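Local coordinates for protein putative Ribokinase II (Escherichia coli O6, PDB 3IQ0) that probably phosphorylates a ribose-like sugar, with ATP as the phosphate donor, as a member of the pfkB carbohydrate kinase family, at residues 6-12 against 52-58; 192-196 against 265-269; 240-244 against 275-279; 247-251 against 309-313. One frame throughout, in Å; residues are numbered along the deposited sequence.

How the interactions relate
Interactions 1, 2 and 3 all reach the same large mixed sheet, and interaction 4 joins two segments near the adenine of ATP. Interactions 1 and 2 touch: Val6 CG1 lies 4.1 Å from Ile267 CG2. Interactions 2 and 3 touch through Trp266 CZ3, which lies 3.6 Å from Ala279 CB. Helix 258-271 is therefore shared ground for the first three contacts. Interaction 4 touches none of the others, although its loop follows closely after strand 242-245 of interaction 3. Tyr248 and Val250 of interaction 4 belong to the ATP pocket. The Met195 side chain of interaction 2 is about 7 Å from ATP, and that of Glu11 in interaction 1 about 10 Å.

Interaction 1 of 4, residues 6-12 against 52-58; sequences VFTIGEI and VPCGIIS
The ring of Phe7 lies over Gly55. Gly55 CA is 3.8 Å from the centroid of the Phe7 ring, a CH-pi contact over its face. On the same face of the sheet Ile9 crosses Ile57, with Ile9 CG1 4.0 Å from Ile57 CB. The other face carries Val6, Thr8, Cys54 and Ile56. There Thr8 CG2 and Ile56 CG1 lie side by side, tightly, at 3.5 Å. The Thr8 torsion (chi1 -168°) leaves this methyl to pack while OG1 bonds to His135 O of strand 131-137.

Strands 5-9 and 54-61 are parallel neighbours in the central sheet of the ribokinase-like alpha/beta fold. Helix 39-49 belongs to the connection between them, and Cys54 packs on its Ile44 and Thr48. Backbone bonds zip the pair: Val6 N to Pro53 O, Gly55 N to Val6 O, Ile57 N to Thr8 O and Gly10 N to Ile57 O. The bond from Thr8 N to Gly55 O is weak.

Beyond Gly10 the contact turns polar. Ser58 OG donates to Gly10 O at 2.7 Å. Ser58 OG also accepts from a water at 2.9 Å, and that water accepts from Ile12 N at 3.1 Å. Ile12 CD1 presses on Ser58 CB. Glu11 turns away, and its two carboxylate oxygens bond to Ser139 OG and Ser140 OG.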
loop_
_atom_site.group_PDB
_atom_site.type_symbol
_atom_site.label_atom_id
_atom_site.label_comp_id
_atom_site.label_asym_id
_atom_site.label_seq_id
_atom_site.Cartn_x
_atom_site.Cartn_y
_atom_site.Cartn_z
ATOM N N VAL B 6 29.529 8.565 1.433
ATOM C CA VAL B 6 28.812 8.379 0.182
ATOM C C VAL B 6 27.334 8.455 0.554
ATOM O O VAL B 6 26.893 7.787 1.484
ATOM C CB VAL B 6 29.099 7.003 -0.453
ATOM C CG1 VAL B 6 28.173 6.780 -1.634
ATOM C CG2 VAL B 6 30.546 6.928 -0.914
ATOM N N PHE B 7 26.572 9.276 -0.156
ATOM C CA PHE B 7 25.155 9.413 0.143
ATOM C C PHE B 7 24.302 9.115 -1.076
ATOM O O PHE B 7 24.770 9.193 -2.213
ATOM C CB PHE B 7 24.840 10.841 0.601
ATOM C CG PHE B 7 24.786 11.013 2.088
ATOM C CD1 PHE B 7 23.573 10.908 2.768
ATOM C CD2 PHE B 7 25.940 11.286 2.813
ATOM C CE1 PHE B 7 23.517 11.078 4.149
ATOM C CE2 PHE B 7 25.891 11.455 4.190
ATOM C CZ PHE B 7 24.681 11.353 4.860
ATOM N N THR B 8 23.052 8.743 -0.824
ATOM C CA THR B 8 22.106 8.521 -1.897
ATOM C C THR B 8 20.790 9.080 -1.394
ATOM O O THR B 8 20.679 9.490 -0.242
ATOM C CB THR B 8 21.929 7.037 -2.280
ATOM O OG1 THR B 8 21.199 6.967 -3.511
ATOM C CG2 THR B 8 21.163 6.279 -1.219
ATOM N N ILE B 9 19.788 9.084 -2.256
ATOM C CA ILE B 9 18.499 9.634 -1.895
ATOM C C ILE B 9 17.432 8.895 -2.680
ATOM O O ILE B 9 17.700 8.381 -3.763
ATOM C CB ILE B 9 18.477 11.138 -2.258
ATOM C CG1 ILE B 9 17.180 11.797 -1.795
ATOM C CG2 ILE B 9 18.652 11.300 -3.763
ATOM C CD1 ILE B 9 17.253 13.317 -1.851
ATOM N N GLY B 10 16.221 8.824 -2.145
ATOM C CA GLY B 10 15.184 8.146 -2.896
ATOM C C GLY B 10 14.174 7.347 -2.112
ATOM O O GLY B 10 13.925 7.596 -0.933
ATOM N N GLU B 11 13.601 6.362 -2.786
ATOM C CA GLU B 11 12.575 5.528 -2.196
ATOM C C GLU B 11 13.084 4.337 -1.402
ATOM O O GLU B 11 14.037 3.665 -1.793
ATOM C CB GLU B 11 11.626 5.029 -3.292
ATOM C CG GLU B 11 12.261 4.072 -4.312
ATOM C CD GLU B 11 13.073 4.772 -5.396
ATOM O OE1 GLU B 11 13.350 5.982 -5.258
ATOM O OE2 GLU B 11 13.437 4.103 -6.387
ATOM N N ILE B 12 12.432 4.102 -0.270
ATOM C CA ILE B 12 12.716 2.972 0.597
ATOM C C ILE B 12 11.349 2.314 0.745
ATOM O O ILE B 12 10.373 2.973 1.107
ATOM C CB ILE B 12 13.205 3.409 1.984
ATOM C CG1 ILE B 12 14.647 3.911 1.902
ATOM C CG2 ILE B 12 13.114 2.252 2.959
ATOM C CD1 ILE B 12 15.179 4.391 3.234
ATOM N N VAL B 52 32.476 1.046 3.236
ATOM C CA VAL B 52 32.559 2.468 2.952
ATOM C C VAL B 52 31.468 3.230 3.698
ATOM O O VAL B 52 30.281 2.961 3.528
ATOM C CB VAL B 52 32.447 2.709 1.421
ATOM C CG1 VAL B 52 32.275 4.186 1.119
ATOM C CG2 VAL B 52 33.695 2.163 0.719
ATOM N N PRO B 53 31.863 4.173 4.566
ATOM C CA PRO B 53 30.889 4.964 5.328
ATOM C C PRO B 53 29.918 5.655 4.384
ATOM O O PRO B 53 30.332 6.237 3.377
ATOM C CB PRO B 53 31.761 5.948 6.118
ATOM C CG PRO B 53 33.097 5.907 5.432
ATOM C CD PRO B 53 33.238 4.494 4.980
ATOM N N CYS B 54 28.630 5.584 4.715
ATOM C CA CYS B 54 27.594 6.160 3.856
ATOM C C CYS B 54 26.317 6.508 4.615
ATOM O O CYS B 54 26.170 6.179 5.794
ATOM C CB CYS B 54 27.257 5.157 2.765
ATOM S SG CYS B 54 26.837 3.538 3.473
ATOM N N GLY B 55 25.389 7.162 3.918
ATOM C CA GLY B 55 24.126 7.548 4.519
ATOM C C GLY B 55 23.046 7.618 3.457
ATOM O O GLY B 55 23.336 7.538 2.263
ATOM N N ILE B 56 21.795 7.762 3.872
ATOM C CA ILE B 56 20.711 7.839 2.904
ATOM C C ILE B 56 19.626 8.802 3.358
ATOM O O ILE B 56 19.301 8.873 4.540
ATOM C CB ILE B 56 20.097 6.430 2.628
ATOM C CG1 ILE B 56 19.026 6.530 1.537
ATOM C CG2 ILE B 56 19.533 5.833 3.910
ATOM C CD1 ILE B 56 18.514 5.186 1.037
ATOM N N ILE B 57 19.086 9.560 2.408
ATOM C CA ILE B 57 18.020 10.519 2.693
ATOM C C ILE B 57 16.758 9.931 2.091
ATOM O O ILE B 57 16.669 9.771 0.877
ATOM C CB ILE B 57 18.298 11.890 2.031
ATOM C CG1 ILE B 57 19.560 12.515 2.627
ATOM C CG2 ILE B 57 17.113 12.816 2.238
ATOM C CD1 ILE B 57 19.990 13.797 1.942
ATOM N N SER B 58 15.786 9.607 2.937
ATOM C CA SER B 58 14.542 9.016 2.458
ATOM C C SER B 58 13.404 9.260 3.445
ATOM O O SER B 58 13.594 9.921 4.461
ATOM C CB SER B 58 14.744 7.511 2.246
ATOM O OG SER B 58 13.622 6.910 1.621
HETATM O O HOH W 1 10.885 6.635 0.631
#

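Interaction 2 of 4, residues 192-196 against 265-269; sequences DIYMP and AWIAC
The indole of Trp266 is met by Met195 and Ile193, neither squarely over a face nor at an edge. Met195 is selenomethionine, and its SE lies 4.7 Å from the centroid of the Trp266 five-membered ring, 45° off the ring normal. This is an oblique Met-aromatic contact. The nearest ring atom is Trp266 CD1, 4.0 Å from Met195 SE. Ile193 CG2 approaches the nitrogen side of the same ring, 4.0 Å from Trp266 NE1. At the indole edge, in its plane, sits Ile267 CD1 from the next residue of the helix.

Met195 also bends at its end (chi3 -87°). The bend brings Met195 CE to 4.0 Å from Ile267 CD1. Ile193 CD1 reaches the same methyl group, 4.3 Å from Ile267 CD1. Helix 258-271 thus packs on the sheet at strand 193-194 and the residue just after it. Ser165 of strand 163-167 and Ile226 of strand 224-228 also line this interface.

All four touching residues are buried, and no hydrogen bond crosses between the segments. The contact rests on shape and dispersion, with the polarisable selenium beside the indole.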
loop_
_atom_site.group_PDB
_atom_site.type_symbol
_atom_site.label_atom_id
_atom_site.label_comp_id
_atom_site.label_asym_id
_atom_site.label_seq_id
_atom_site.Cartn_x
_atom_site.Cartn_y
_atom_site.Cartn_z
ATOM N N ASP B 192 28.932 13.203 -13.101
ATOM C CA ASP B 192 30.342 12.945 -13.364
ATOM C C ASP B 192 30.508 11.488 -13.766
ATOM O O ASP B 192 31.343 11.154 -14.609
ATOM C CB ASP B 192 31.172 13.235 -12.111
ATOM C CG ASP B 192 31.032 14.671 -11.636
ATOM O OD1 ASP B 192 31.456 15.581 -12.373
ATOM O OD2 ASP B 192 30.492 14.888 -10.528
ATOM N N ILE B 193 29.690 10.631 -13.159
ATOM C CA ILE B 193 29.720 9.191 -13.401
ATOM C C ILE B 193 28.328 8.725 -13.813
ATOM O O ILE B 193 27.399 8.742 -13.011
ATOM C CB ILE B 193 30.161 8.433 -12.109
ATOM C CG1 ILE B 193 31.541 8.933 -11.672
ATOM C CG2 ILE B 193 30.189 6.920 -12.350
ATOM C CD1 ILE B 193 32.018 8.341 -10.361
ATOM N N TYR B 194 28.196 8.317 -15.071
ATOM C CA TYR B 194 26.922 7.856 -15.614
ATOM C C TYR B 194 26.926 6.331 -15.698
ATOM O O TYR B 194 27.834 5.745 -16.289
ATOM C CB TYR B 194 26.722 8.461 -17.007
ATOM C CG TYR B 194 25.306 8.383 -17.525
ATOM C CD1 TYR B 194 24.222 8.658 -16.687
ATOM C CD2 TYR B 194 25.046 8.060 -18.856
ATOM C CE1 TYR B 194 22.915 8.611 -17.158
ATOM C CE2 TYR B 194 23.737 8.007 -19.340
ATOM C CZ TYR B 194 22.680 8.283 -18.483
ATOM O OH TYR B 194 21.387 8.207 -18.936
HETATM N N MSE B 195 25.916 5.685 -15.120
HETATM C CA MSE B 195 25.864 4.224 -15.124
HETATM C C MSE B 195 24.572 3.626 -15.694
HETATM O O MSE B 195 23.809 2.958 -14.994
HETATM C CB MSE B 195 26.103 3.709 -13.700
HETATM C CG MSE B 195 27.392 4.236 -13.079
HETATM SE SE MSE B 195 27.683 3.602 -11.266
HETATM C CE MSE B 195 26.718 4.943 -10.342
ATOM N N PRO B 196 24.320 3.846 -16.992
ATOM C CA PRO B 196 23.108 3.315 -17.614
ATOM C C PRO B 196 23.242 1.841 -17.942
ATOM O O PRO B 196 24.348 1.333 -18.110
ATOM C CB PRO B 196 22.996 4.147 -18.881
ATOM C CG PRO B 196 24.427 4.246 -19.292
ATOM C CD PRO B 196 25.129 4.584 -17.979
ATOM N N ALA B 265 28.826 -1.408 -5.582
ATOM C CA ALA B 265 30.158 -1.999 -5.678
ATOM C C ALA B 265 31.128 -1.076 -6.421
ATOM O O ALA B 265 32.255 -0.857 -5.971
ATOM C CB ALA B 265 30.078 -3.342 -6.382
ATOM N N TRP B 266 30.695 -0.534 -7.555
ATOM C CA TRP B 266 31.561 0.354 -8.328
ATOM C C TRP B 266 31.979 1.571 -7.507
ATOM O O TRP B 266 33.176 1.851 -7.331
ATOM C CB TRP B 266 30.859 0.822 -9.616
ATOM C CG TRP B 266 31.621 1.929 -10.316
ATOM C CD1 TRP B 266 31.486 3.279 -10.118
ATOM C CD2 TRP B 266 32.710 1.768 -11.234
ATOM N NE1 TRP B 266 32.429 3.965 -10.854
ATOM C CE2 TRP B 266 33.194 3.059 -11.546
ATOM C CE3 TRP B 266 33.328 0.655 -11.819
ATOM C CZ2 TRP B 266 34.269 3.266 -12.424
ATOM C CZ3 TRP B 266 34.399 0.863 -12.694
ATOM C CH2 TRP B 266 34.855 2.157 -12.983
ATOM N N ILE B 267 30.986 2.290 -7.003
ATOM C CA ILE B 267 31.236 3.489 -6.220
ATOM C C ILE B 267 32.076 3.220 -4.978
ATOM O O ILE B 267 32.993 3.981 -4.669
ATOM C CB ILE B 267 29.909 4.158 -5.803
ATOM C CG1 ILE B 267 29.105 4.541 -7.053
ATOM C CG2 ILE B 267 30.189 5.387 -4.973
ATOM C CD1 ILE B 267 29.776 5.617 -7.911
ATOM N N ALA B 268 31.776 2.138 -4.267
ATOM C CA ALA B 268 32.537 1.820 -3.057
ATOM C C ALA B 268 33.965 1.398 -3.390
ATOM O O ALA B 268 34.919 1.833 -2.742
ATOM C CB ALA B 268 31.831 0.723 -2.265
ATOM N N CYS B 269 34.122 0.563 -4.411
ATOM C CA CYS B 269 35.453 0.101 -4.793
ATOM C C CYS B 269 36.324 1.251 -5.244
ATOM O O CYS B 269 37.528 1.274 -4.975
ATOM C CB CYS B 269 35.362 -0.945 -5.896
ATOM S SG CYS B 269 34.793 -2.518 -5.286
#

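Interaction 3 of 4, residues 240-244 against 275-279; sequences NEQFH and DAHRA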
loop_
_atom_site.group_PDB
_atom_site.type_symbol
_atom_site.label_atom_id
_atom_site.label_comp_id
_atom_site.label_asym_id
_atom_site.label_seq_id
_atom_site.Cartn_x
_atom_site.Cartn_y
_atom_site.Cartn_z
ATOM N N ASN B 240 39.877 8.890 -22.084
ATOM C CA ASN B 240 41.195 8.301 -22.259
ATOM C C ASN B 240 41.230 6.806 -22.545
ATOM O O ASN B 240 42.103 6.333 -23.276
ATOM C CB ASN B 240 42.039 8.612 -21.029
ATOM C CG ASN B 240 42.028 10.084 -20.689
ATOM O OD1 ASN B 240 41.660 10.472 -19.579
ATOM N ND2 ASN B 240 42.418 10.917 -21.648
ATOM N N GLU B 241 40.292 6.054 -21.981
ATOM C CA GLU B 241 40.289 4.618 -22.215
ATOM C C GLU B 241 38.909 4.025 -22.457
ATOM O O GLU B 241 37.884 4.699 -22.325
ATOM C CB GLU B 241 40.979 3.899 -21.052
ATOM C CG GLU B 241 40.260 4.005 -19.725
ATOM C CD GLU B 241 41.122 3.545 -18.569
ATOM O OE1 GLU B 241 41.865 2.556 -18.739
ATOM O OE2 GLU B 241 41.052 4.165 -17.488
ATOM N N GLN B 242 38.905 2.746 -22.813
ATOM C CA GLN B 242 37.678 2.024 -23.113
ATOM C C GLN B 242 37.954 0.532 -22.999
ATOM O O GLN B 242 38.895 0.028 -23.612
ATOM C CB GLN B 242 37.240 2.363 -24.538
ATOM C CG GLN B 242 35.993 1.661 -25.030
ATOM C CD GLN B 242 35.669 2.022 -26.472
ATOM O OE1 GLN B 242 36.360 1.603 -27.397
ATOM N NE2 GLN B 242 34.624 2.818 -26.665
ATOM N N PHE B 243 37.150 -0.171 -22.207
ATOM C CA PHE B 243 37.323 -1.610 -22.050
ATOM C C PHE B 243 36.061 -2.274 -21.519
ATOM O O PHE B 243 35.154 -1.605 -21.025
ATOM C CB PHE B 243 38.517 -1.915 -21.142
ATOM C CG PHE B 243 38.375 -1.384 -19.753
ATOM C CD1 PHE B 243 37.678 -2.101 -18.788
ATOM C CD2 PHE B 243 38.947 -0.164 -19.406
ATOM C CE1 PHE B 243 37.553 -1.610 -17.492
ATOM C CE2 PHE B 243 38.829 0.337 -18.115
ATOM C CZ PHE B 243 38.130 -0.389 -17.155
ATOM N N HIS B 244 36.014 -3.597 -21.628
ATOM C CA HIS B 244 34.852 -4.360 -21.204
ATOM C C HIS B 244 35.242 -5.685 -20.550
ATOM O O HIS B 244 36.348 -6.184 -20.754
ATOM C CB HIS B 244 33.947 -4.568 -22.435
ATOM C CG HIS B 244 33.085 -5.791 -22.379
ATOM N ND1 HIS B 244 33.581 -7.063 -22.576
ATOM C CD2 HIS B 244 31.753 -5.936 -22.173
ATOM C CE1 HIS B 244 32.592 -7.936 -22.497
ATOM N NE2 HIS B 244 31.472 -7.278 -22.254
ATOM N N ASP B 275 41.461 0.814 -9.310
ATOM C CA ASP B 275 41.515 1.489 -10.601
ATOM C C ASP B 275 40.264 1.088 -11.379
ATOM O O ASP B 275 39.509 0.220 -10.938
ATOM C CB ASP B 275 42.788 1.138 -11.396
ATOM C CG ASP B 275 42.936 -0.353 -11.688
ATOM O OD1 ASP B 275 41.932 -1.043 -11.944
ATOM O OD2 ASP B 275 44.087 -0.834 -11.686
ATOM N N ALA B 276 40.039 1.710 -12.532
ATOM C CA ALA B 276 38.854 1.404 -13.329
ATOM C C ALA B 276 38.721 -0.077 -13.663
ATOM O O ALA B 276 37.625 -0.624 -13.636
ATOM C CB ALA B 276 38.859 2.228 -14.608
ATOM N N HIS B 277 39.839 -0.722 -13.967
ATOM C CA HIS B 277 39.852 -2.142 -14.312
ATOM C C HIS B 277 39.458 -3.059 -13.160
ATOM O O HIS B 277 38.710 -4.019 -13.353
ATOM C CB HIS B 277 41.234 -2.540 -14.835
ATOM C CG HIS B 277 41.476 -2.139 -16.256
ATOM N ND1 HIS B 277 40.995 -2.866 -17.324
ATOM C CD2 HIS B 277 42.101 -1.060 -16.786
ATOM C CE1 HIS B 277 41.313 -2.252 -18.450
ATOM N NE2 HIS B 277 41.984 -1.153 -18.152
ATOM N N ARG B 278 39.969 -2.778 -11.967
ATOM C CA ARG B 278 39.642 -3.588 -10.802
ATOM C C ARG B 278 38.185 -3.369 -10.401
ATOM O O ARG B 278 37.434 -4.321 -10.185
ATOM C CB ARG B 278 40.551 -3.219 -9.631
ATOM C CG ARG B 278 41.783 -4.081 -9.496
ATOM C CD ARG B 278 41.511 -5.267 -8.584
ATOM N NE ARG B 278 42.543 -5.389 -7.558
ATOM C CZ ARG B 278 42.861 -4.419 -6.703
ATOM N NH1 ARG B 278 42.228 -3.254 -6.752
ATOM N NH2 ARG B 278 43.816 -4.608 -5.802
ATOM N N ALA B 279 37.796 -2.103 -10.315
ATOM C CA ALA B 279 36.443 -1.738 -9.932
ATOM C C ALA B 279 35.379 -2.336 -10.856
ATOM O O ALA B 279 34.312 -2.743 -10.397
ATOM C CB ALA B 279 36.316 -0.224 -9.890
#
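The edge strand 242-245 passes the first turn of helix 276-290, and Phe243 CA and His277 CA are the nearest pair of CA atoms at 8.2 Å. Between them the rings of Phe243 and His277 stack face to face. Their centroids are 3.6 Å apart and their planes differ by 17°. The imidazole carbon His277 CE1 comes closest, 3.3 Å from Phe243 CD2. Phe243 takes a chi1 of 62°, which holds its CG between the backbone N and the carbonyl carbon and sends the ring toward the helix. At the ring edge Phe243 CZ meets Ala276 CB at 3.7 Å, and Ala276 O lies in the plane of the ring.

Strand 242-245 is the last strand at this end of the large mixed sheet, and the contact joins it to the start of helix 276-290. Tyr236 of the adjoining strand 234-237 touches both Phe243 and Ala276. Asp275 is the N-cap of the helix: its OD1 accepts from Arg278 N at 2.6 Å.

The Glu241 chain runs out extended, and its CD lies at the edge of the Phe243 ring, in the ring plane. Glu241 OE1 is 3.8 Å from His277 NE2, with the carboxylate and imidazole planes 71° apart. The acid could favour a positive charge on His277, though solvent would probably weaken the effect at this exposed residue. Glu241 OE2 lies 4.1 Å from Ala276 CB.

Interaction 4 of 4, residues 247-251 against 309-313; sequences SYPVE and FIQRH. With ATP (adenosine-5'-triphosphate), chain G.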
loop_
_atom_site.group_PDB
_atom_site.type_symbol
_atom_site.label_atom_id
_atom_site.label_comp_id
_atom_site.label_asym_id
_atom_site.label_seq_id
_atom_site.Cartn_x
_atom_site.Cartn_y
_atom_site.Cartn_z
ATOM N N SER B 247 30.680 -11.555 -18.519
ATOM C CA SER B 247 29.864 -11.897 -17.366
ATOM C C SER B 247 30.318 -13.230 -16.790
ATOM O O SER B 247 30.868 -14.072 -17.499
ATOM C CB SER B 247 28.391 -12.005 -17.764
ATOM O OG SER B 247 28.187 -13.123 -18.605
ATOM N N TYR B 248 30.088 -13.412 -15.496
ATOM C CA TYR B 248 30.436 -14.653 -14.820
ATOM C C TYR B 248 29.192 -15.521 -14.946
ATOM O O TYR B 248 28.080 -15.038 -14.758
ATOM C CB TYR B 248 30.741 -14.383 -13.344
ATOM C CG TYR B 248 31.962 -13.521 -13.113
ATOM C CD1 TYR B 248 33.241 -14.071 -13.137
ATOM C CD2 TYR B 248 31.839 -12.149 -12.893
ATOM C CE1 TYR B 248 34.368 -13.279 -12.949
ATOM C CE2 TYR B 248 32.959 -11.345 -12.707
ATOM C CZ TYR B 248 34.217 -11.915 -12.737
ATOM O OH TYR B 248 35.327 -11.121 -12.566
ATOM N N PRO B 249 29.359 -16.808 -15.288
ATOM C CA PRO B 249 28.197 -17.691 -15.424
ATOM C C PRO B 249 27.646 -18.081 -14.054
ATOM O O PRO B 249 28.387 -18.569 -13.204
ATOM C CB PRO B 249 28.768 -18.884 -16.184
ATOM C CG PRO B 249 30.172 -18.966 -15.648
ATOM C CD PRO B 249 30.605 -17.509 -15.647
ATOM N N VAL B 250 26.350 -17.853 -13.838
ATOM C CA VAL B 250 25.720 -18.187 -12.560
ATOM C C VAL B 250 24.253 -18.569 -12.727
ATOM O O VAL B 250 23.620 -18.208 -13.722
ATOM C CB VAL B 250 25.786 -17.000 -11.554
ATOM C CG1 VAL B 250 27.227 -16.583 -11.317
ATOM C CG2 VAL B 250 24.973 -15.829 -12.075
ATOM N N GLU B 251 23.721 -19.295 -11.745
ATOM C CA GLU B 251 22.324 -19.708 -11.774
ATOM C C GLU B 251 21.458 -18.557 -11.259
ATOM O O GLU B 251 21.239 -18.413 -10.053
ATOM C CB GLU B 251 22.116 -20.965 -10.913
ATOM C CG GLU B 251 22.268 -20.757 -9.404
ATOM C CD GLU B 251 23.663 -21.055 -8.876
ATOM O OE1 GLU B 251 23.954 -20.669 -7.721
ATOM O OE2 GLU B 251 24.459 -21.684 -9.608
ATOM N N PHE B 309 34.963 -15.113 -5.116
ATOM C CA PHE B 309 34.115 -15.456 -6.253
ATOM C C PHE B 309 34.959 -15.361 -7.521
ATOM O O PHE B 309 35.006 -16.286 -8.331
ATOM C CB PHE B 309 32.942 -14.475 -6.335
ATOM C CG PHE B 309 32.043 -14.690 -7.523
ATOM C CD1 PHE B 309 31.169 -15.773 -7.571
ATOM C CD2 PHE B 309 32.063 -13.800 -8.591
ATOM C CE1 PHE B 309 30.325 -15.962 -8.669
ATOM C CE2 PHE B 309 31.227 -13.979 -9.691
ATOM C CZ PHE B 309 30.358 -15.059 -9.730
ATOM N N ILE B 310 35.633 -14.227 -7.678
ATOM C CA ILE B 310 36.489 -13.985 -8.832
ATOM C C ILE B 310 37.618 -15.009 -8.879
ATOM O O ILE B 310 37.845 -15.638 -9.913
ATOM C CB ILE B 310 37.096 -12.570 -8.774
ATOM C CG1 ILE B 310 35.984 -11.528 -8.870
ATOM C CG2 ILE B 310 38.114 -12.389 -9.889
ATOM C CD1 ILE B 310 36.466 -10.116 -8.643
ATOM N N GLN B 311 38.323 -15.168 -7.761
ATOM C CA GLN B 311 39.426 -16.121 -7.675
ATOM C C GLN B 311 38.978 -17.466 -8.183
ATOM O O GLN B 311 39.219 -17.823 -9.339
ATOM C CB GLN B 311 39.889 -16.328 -6.233
ATOM C CG GLN B 311 40.586 -15.168 -5.583
ATOM C CD GLN B 311 41.138 -15.536 -4.219
ATOM O OE1 GLN B 311 40.554 -16.358 -3.506
ATOM N NE2 GLN B 311 42.260 -14.921 -3.838
ATOM N N ARG B 312 38.327 -18.205 -7.288
ATOM C CA ARG B 312 37.823 -19.547 -7.567
ATOM C C ARG B 312 37.626 -19.805 -9.042
ATOM O O ARG B 312 38.063 -20.835 -9.554
ATOM C CB ARG B 312 36.489 -19.794 -6.845
ATOM C CG ARG B 312 36.606 -19.990 -5.339
ATOM C CD ARG B 312 35.283 -20.494 -4.753
ATOM N NE ARG B 312 35.092 -21.940 -4.899
ATOM C CZ ARG B 312 33.917 -22.553 -4.753
ATOM N NH1 ARG B 312 32.829 -21.846 -4.470
ATOM N NH2 ARG B 312 33.829 -23.871 -4.854
ATOM N N HIS B 313 36.971 -18.865 -9.714
ATOM C CA HIS B 313 36.668 -18.976 -11.139
ATOM C C HIS B 313 37.755 -18.514 -12.119
ATOM O O HIS B 313 38.631 -17.699 -11.748
ATOM C CB HIS B 313 35.365 -18.220 -11.417
ATOM C CG HIS B 313 35.325 -17.555 -12.757
ATOM N ND1 HIS B 313 36.298 -16.670 -13.175
ATOM C CD2 HIS B 313 34.419 -17.622 -13.762
ATOM C CE1 HIS B 313 35.993 -16.219 -14.380
ATOM N NE2 HIS B 313 34.856 -16.780 -14.760
HETATM P PG ATP G . 18.228 -2.288 -12.862
HETATM O O1G ATP G . 17.721 -3.319 -11.890
HETATM O O2G ATP G . 17.103 -1.555 -13.547
HETATM O O3G ATP G . 19.131 -1.279 -12.152
HETATM P PB ATP G . 20.419 -2.856 -14.762
HETATM O O1B ATP G . 20.193 -3.113 -16.220
HETATM O O2B ATP G . 20.939 -1.542 -14.291
HETATM O O3B ATP G . 19.053 -3.131 -13.954
HETATM P PA ATP G . 21.604 -5.450 -14.969
HETATM O O1A ATP G . 20.420 -6.357 -14.712
HETATM O O2A ATP G . 22.060 -5.178 -16.352
HETATM O O3A ATP G . 21.343 -4.022 -14.228
HETATM O "O5'" ATP G . 23.126 -5.552 -14.003
HETATM C "C5'" ATP G . 24.033 -5.476 -12.998
HETATM C "C4'" ATP G . 25.337 -6.003 -13.542
HETATM O "O4'" ATP G . 25.171 -7.260 -12.873
HETATM C "C3'" ATP G . 25.488 -6.508 -15.020
HETATM O "O3'" ATP G . 26.058 -5.573 -15.920
HETATM C "C2'" ATP G . 26.248 -7.747 -14.834
HETATM O "O2'" ATP G . 27.651 -7.471 -14.733
HETATM C "C1'" ATP G . 25.671 -8.363 -13.596
HETATM N N9 ATP G . 24.537 -9.317 -13.934
HETATM C C8 ATP G . 23.169 -9.080 -14.005
HETATM N N7 ATP G . 22.481 -10.183 -14.338
HETATM C C5 ATP G . 23.369 -11.166 -14.483
HETATM C C6 ATP G . 23.349 -12.624 -14.845
HETATM N N6 ATP G . 22.178 -13.212 -15.091
HETATM N N1 ATP G . 24.565 -13.340 -14.898
HETATM C C2 ATP G . 25.814 -12.765 -14.646
HETATM N N3 ATP G . 25.896 -11.412 -14.311
HETATM C C4 ATP G . 24.742 -10.598 -14.227
#
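The hydroxyl oxygen of Tyr248 rests against Ile310, whose two branches approach from the same side: Tyr248 OH lies 3.8 Å from Ile310 CG1 and 4.1 Å from Ile310 CG2. No hydrogen bond crosses between the segments, so the contact rests on packing, mostly of aromatic rings. Tyr248 sits in a cluster with Phe309 and His313. The edge of the Phe309 ring points at the face of Tyr248 in a T-shaped pair, planes at 67°. Phe309 CE2 is 3.5 Å from Tyr248 CG. Tyr248 in turn sets its own edge against the face of His313, planes at 72°, with Tyr248 CD1 3.5 Å from His313 NE2. Tyr248 is thus the receiving ring in one pair and the edge in the other.

With chi1 at 177°, Phe309 swings its ring away from the backbone nitrogen and out to the loop. Its far end also meets Val250, with Phe309 CZ 3.8 Å from Val250 CG1 near the ring plane. The second methyl of Val250 faces the adenine: Val250 CG2 is 3.8 Å from ATP N1. The carbonyl oxygen Tyr248 O comes within 3.2 Å of ATP C2. The two residues so form part of the ATP pocket wall, backed by the aromatic cluster.

The loop 247-251 runs between strand 242-245 and helix 258-271. Helix 303-312 packs against it through Phe309 and Ile310, while Asn284 and Ala285 of helix 276-290 touch Tyr248, and Ala285 and Leu289 touch Phe309.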